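Local coordinates for protein amine oxidase (Emericella nidulans, PDB 3PGB) that probably oxidises primary amines as a copper- and topaquinone-dependent amine oxidase, at residues A49-P57 against N756-Q764. Sequence-based numbering, arbitrary orientation.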
ATOM      1  N   ALA A  49      33.698 -23.740  -6.011  1.00 33.11           N
ATOM      2  CA  ALA A  49      32.385 -23.408  -5.372  1.00 33.05           C
ATOM      3  C   ALA A  49      32.586 -22.845  -3.956  1.00 32.82           C
ATOM      4  O   ALA A  49      32.078 -23.396  -2.979  1.00 32.74           O
ATOM      5  CB  ALA A  49      31.481 -24.656  -5.344  1.00 33.03           C
ATOM      6  N   SER A  50      33.322 -21.739  -3.856  1.00 32.56           N
ATOM      7  CA  SER A  50      33.679 -21.164  -2.557  1.00 32.50           C
ATOM      8  C   SER A  50      32.464 -20.564  -1.835  1.00 32.15           C
ATOM      9  O   SER A  50      31.563 -20.037  -2.482  1.00 32.26           O
ATOM     10  CB  SER A  50      34.752 -20.087  -2.732  1.00 32.66           C
ATOM     11  OG  SER A  50      35.984 -20.649  -3.154  1.00 33.46           O
ATOM     12  N   PRO A  51      32.434 -20.646  -0.490  1.00 31.76           N
ATOM     13  CA  PRO A  51      31.337 -20.050   0.271  1.00 31.56           C
ATOM     14  C   PRO A  51      31.162 -18.549   0.056  1.00 31.34           C
ATOM     15  O   PRO A  51      32.146 -17.829  -0.119  1.00 31.24           O
ATOM     16  CB  PRO A  51      31.729 -20.325   1.726  1.00 31.62           C
ATOM     17  CG  PRO A  51      32.554 -21.547   1.666  1.00 31.72           C
ATOM     18  CD  PRO A  51      33.299 -21.478   0.367  1.00 31.80           C
ATOM     19  N   CYS A  52      29.910 -18.091   0.071  1.00 31.07           N
ATOM     20  CA  CYS A  52      29.620 -16.663   0.025  1.00 30.90           C
ATOM     21  C   CYS A  52      30.164 -16.006   1.292  1.00 30.66           C
ATOM     22  O   CYS A  52      30.128 -16.598   2.378  1.00 30.60           O
ATOM     23  CB  CYS A  52      28.114 -16.402  -0.080  1.00 30.78           C
ATOM     24  SG  CYS A  52      27.263 -17.218  -1.442  1.00 30.95           S
ATOM     25  N   GLN A  53      30.665 -14.784   1.140  1.00 30.46           N
ATOM     26  CA  GLN A  53      31.220 -14.022   2.255  1.00 30.38           C
ATOM     27  C   GLN A  53      30.150 -13.076   2.808  1.00 29.70           C
ATOM     28  O   GLN A  53      29.891 -12.025   2.234  1.00 29.45           O
ATOM     29  CB  GLN A  53      32.449 -13.229   1.794  1.00 30.67           C
ATOM     30  CG  GLN A  53      33.473 -14.042   0.997  1.00 31.80           C
ATOM     31  CD  GLN A  53      34.610 -13.189   0.441  1.00 33.25           C
ATOM     32  OE1 GLN A  53      34.791 -12.026   0.828  1.00 34.70           O
ATOM     33  NE2 GLN A  53      35.384 -13.769  -0.470  1.00 33.16           N
ATOM     34  N   ILE A  54      29.522 -13.469   3.912  1.00 29.17           N
ATOM     35  CA  ILE A  54      28.475 -12.668   4.539  1.00 28.89           C
ATOM     36  C   ILE A  54      29.135 -11.670   5.483  1.00 28.36           C
ATOM     37  O   ILE A  54      29.172 -11.859   6.701  1.00 28.69           O
ATOM     38  CB  ILE A  54      27.449 -13.551   5.292  1.00 29.03           C
ATOM     39  CG1 ILE A  54      26.680 -14.442   4.303  1.00 29.64           C
ATOM     40  CG2 ILE A  54      26.463 -12.690   6.071  1.00 28.99           C
ATOM     41  CD1 ILE A  54      27.426 -15.680   3.846  1.00 29.69           C
ATOM     42  N   THR A  55      29.673 -10.607   4.899  1.00 27.57           N
ATOM     43  CA  THR A  55      30.454  -9.640   5.640  1.00 26.90           C
ATOM     44  C   THR A  55      29.543  -8.685   6.400  1.00 26.17           C
ATOM     45  O   THR A  55      28.531  -8.239   5.857  1.00 25.94           O
ATOM     46  CB  THR A  55      31.382  -8.850   4.702  1.00 26.97           C
ATOM     47  OG1 THR A  55      30.721  -8.621   3.456  1.00 26.71           O
ATOM     48  CG2 THR A  55      32.656  -9.645   4.432  1.00 27.92           C
ATOM     49  N   PRO A  56      29.903  -8.357   7.660  1.00 25.23           N
ATOM     50  CA  PRO A  56      29.088  -7.411   8.426  1.00 24.42           C
ATOM     51  C   PRO A  56      29.128  -6.022   7.791  1.00 23.49           C
ATOM     52  O   PRO A  56      29.856  -5.818   6.820  1.00 23.60           O
ATOM     53  CB  PRO A  56      29.754  -7.398   9.816  1.00 24.51           C
ATOM     54  CG  PRO A  56      30.795  -8.460   9.803  1.00 24.76           C
ATOM     55  CD  PRO A  56      31.142  -8.710   8.376  1.00 25.11           C
ATOM     56  N   PRO A  57      28.347  -5.069   8.323  1.00 22.41           N
ATOM     57  CA  PRO A  57      28.400  -3.722   7.750  1.00 21.75           C
ATOM     58  C   PRO A  57      29.764  -3.073   7.949  1.00 21.07           C
ATOM     59  O   PRO A  57      30.491  -3.447   8.863  1.00 21.01           O
ATOM     60  CB  PRO A  57      27.320  -2.957   8.528  1.00 21.70           C
ATOM     61  CG  PRO A  57      27.049  -3.764   9.751  1.00 21.72           C
ATOM     62  CD  PRO A  57      27.375  -5.176   9.427  1.00 22.21           C
ATOM     63  N   ASN A 756      29.270 -10.889 -10.741  1.00 27.93           N
ATOM     64  CA  ASN A 756      29.121 -12.122 -11.534  1.00 28.46           C
ATOM     65  C   ASN A 756      29.617 -13.302 -10.708  1.00 28.68           C
ATOM     66  O   ASN A 756      30.146 -14.288 -11.231  1.00 28.72           O
ATOM     67  CB  ASN A 756      29.888 -12.038 -12.860  1.00 28.65           C
ATOM     68  CG  ASN A 756      29.441 -13.101 -13.868  1.00 29.48           C
ATOM     69  OD1 ASN A 756      30.241 -13.919 -14.332  1.00 30.95           O
ATOM     70  ND2 ASN A 756      28.156 -13.092 -14.204  1.00 30.43           N
ATOM     71  N   GLU A 757      29.414 -13.185  -9.403  1.00 29.02           N
ATOM     72  CA  GLU A 757      29.938 -14.126  -8.436  1.00 29.42           C
ATOM     73  C   GLU A 757      29.114 -15.403  -8.435  1.00 29.25           C
ATOM     74  O   GLU A 757      27.892 -15.365  -8.554  1.00 29.16           O
ATOM     75  CB  GLU A 757      29.901 -13.486  -7.047  1.00 29.62           C
ATOM     76  CG  GLU A 757      30.614 -14.255  -5.935  1.00 30.81           C
ATOM     77  CD  GLU A 757      30.392 -13.617  -4.563  1.00 31.75           C
ATOM     78  OE1 GLU A 757      29.395 -12.875  -4.412  1.00 32.24           O
ATOM     79  OE2 GLU A 757      31.208 -13.858  -3.643  1.00 31.85           O
ATOM     80  N   THR A 758      29.808 -16.530  -8.333  1.00 29.23           N
ATOM     81  CA  THR A 758      29.200 -17.807  -8.016  1.00 29.20           C
ATOM     82  C   THR A 758      29.738 -18.191  -6.645  1.00 29.13           C
ATOM     83  O   THR A 758      30.953 -18.273  -6.458  1.00 29.18           O
ATOM     84  CB  THR A 758      29.579 -18.885  -9.050  1.00 29.32           C
ATOM     85  OG1 THR A 758      29.085 -18.506 -10.342  1.00 29.26           O
ATOM     86  CG2 THR A 758      29.000 -20.250  -8.665  1.00 29.25           C
ATOM     87  N   CYS A 759      28.844 -18.387  -5.681  1.00 28.95           N
ATOM     88  CA  CYS A 759      29.248 -18.762  -4.323  1.00 28.87           C
ATOM     89  C   CYS A 759      28.185 -19.633  -3.681  1.00 28.58           C
ATOM     90  O   CYS A 759      27.107 -19.795  -4.237  1.00 28.56           O
ATOM     91  CB  CYS A 759      29.523 -17.518  -3.461  1.00 28.93           C
ATOM     92  SG  CYS A 759      28.092 -16.445  -3.139  1.00 28.97           S
ATOM     93  N   SER A 760      28.494 -20.183  -2.511  1.00 28.40           N
ATOM     94  CA  SER A 760      27.601 -21.116  -1.831  1.00 28.30           C
ATOM     95  C   SER A 760      27.290 -20.675  -0.409  1.00 28.12           C
ATOM     96  O   SER A 760      28.093 -20.007   0.232  1.00 28.14           O
ATOM     97  CB  SER A 760      28.231 -22.508  -1.794  1.00 28.44           C
ATOM     98  OG  SER A 760      29.462 -22.492  -1.094  1.00 28.21           O
ATOM     99  N   VAL A 761      26.119 -21.059   0.083  1.00 27.86           N
ATOM    100  CA  VAL A 761      25.749 -20.772   1.463  1.00 27.77           C
ATOM    101  C   VAL A 761      25.208 -22.029   2.110  1.00 27.62           C
ATOM    102  O   VAL A 761      24.525 -22.815   1.464  1.00 27.65           O
ATOM    103  CB  VAL A 761      24.678 -19.648   1.569  1.00 27.61           C
ATOM    104  CG1 VAL A 761      25.206 -18.358   0.993  1.00 27.47           C
ATOM    105  CG2 VAL A 761      23.401 -20.050   0.868  1.00 27.67           C
ATOM    106  N   VAL A 762      25.533 -22.221   3.381  1.00 27.67           N
ATOM    107  CA  VAL A 762      24.897 -23.258   4.171  1.00 27.71           C
ATOM    108  C   VAL A 762      23.763 -22.603   4.942  1.00 27.77           C
ATOM    109  O   VAL A 762      23.979 -21.618   5.650  1.00 27.54           O
ATOM    110  CB  VAL A 762      25.887 -23.941   5.122  1.00 27.71           C
ATOM    111  CG1 VAL A 762      25.152 -24.888   6.072  1.00 27.44           C
ATOM    112  CG2 VAL A 762      26.941 -24.690   4.314  1.00 27.60           C
ATOM    113  N   LEU A 763      22.558 -23.145   4.772  1.00 28.00           N
ATOM    114  CA  LEU A 763      21.353 -22.624   5.415  1.00 28.35           C
ATOM    115  C   LEU A 763      21.034 -23.419   6.659  1.00 28.51           C
ATOM    116  O   LEU A 763      20.584 -24.554   6.565  1.00 28.31           O
ATOM    117  CB  LEU A 763      20.152 -22.710   4.474  1.00 28.36           C
ATOM    118  CG  LEU A 763      20.136 -21.773   3.278  1.00 28.70           C
ATOM    119  CD1 LEU A 763      18.930 -22.092   2.423  1.00 29.42           C
ATOM    120  CD2 LEU A 763      20.115 -20.317   3.731  1.00 29.37           C
ATOM    121  N   GLN A 764      21.274 -22.821   7.820  1.00 28.98           N
ATOM    122  CA  GLN A 764      20.852 -23.411   9.084  1.00 29.43           C
ATOM    123  C   GLN A 764      19.415 -22.984   9.370  1.00 29.40           C
ATOM    124  O   GLN A 764      18.963 -21.956   8.867  1.00 29.32           O
ATOM    125  CB  GLN A 764      21.777 -22.983  10.236  1.00 29.68           C
ATOM    126  CG  GLN A 764      22.905 -23.987  10.576  1.00 30.83           C
ATOM    127  CD  GLN A 764      24.280 -23.582  10.044  1.00 32.39           C
ATOM    128  OE1 GLN A 764      24.953 -24.372   9.379  1.00 33.84           O
ATOM    129  NE2 GLN A 764      24.707 -22.358  10.351  1.00 32.36           N
TER
HETATM  130  O   HOH W   1      30.043 -13.205  -1.223  1.00 18.68           O
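C52 and C759 are joined by a disulfide, SG to SG 2.0 Å, which ties the start of the modelled chain to strand 759-763, some seven hundred residues later. The C-S-S-C torsion of 88° lies close to the relaxed value for a disulfide. The sulfur of C759 turns in between its own backbone N and carbonyl carbon (chi1 64°), which carries it across to C52. The tight part of the contact gathers round this buried link. V761 lays its CG1 branch 3.4 Å from C52 SG, a fitting partner because a beta-branched, apolar residue suits both a strand and a sulfur. Beside the disulfide the backbones form a single bridge of parallel pattern between P51 and S760. S760 N donates to S50 O at 3.1 Å, and C52 N donates to S760 O at 2.6 Å in a nearly straight bond (170° at the hydrogen). S760 therefore uses both its backbone groups on the residues flanking P51, and a proline, lacking an N-H, fits here because the pattern asks none of it.

Away from the sulfurs the grip slackens. S760 OG makes at most a weak bond to A49 O, 3.3 Å off, and I54 brings CD1 only to 4.5 Å from V761 CG1. Between Q53 and E757 a water bridges the gap: it accepts from Q53 N at 2.9 Å and can donate to E757 OE2, 2.8 Å away. A49 and S50, small or polar, suit the exposed start of the segment, while Q53 is exposed near the water.

Residues 759-763 also pair antiparallel with a strand of the second subunit, where V761 meets V761 of that chain. The arrangement is thus a disulfide-pinned N-terminal segment laid against an intersubunit beta strand of the copper amine oxidase dimer.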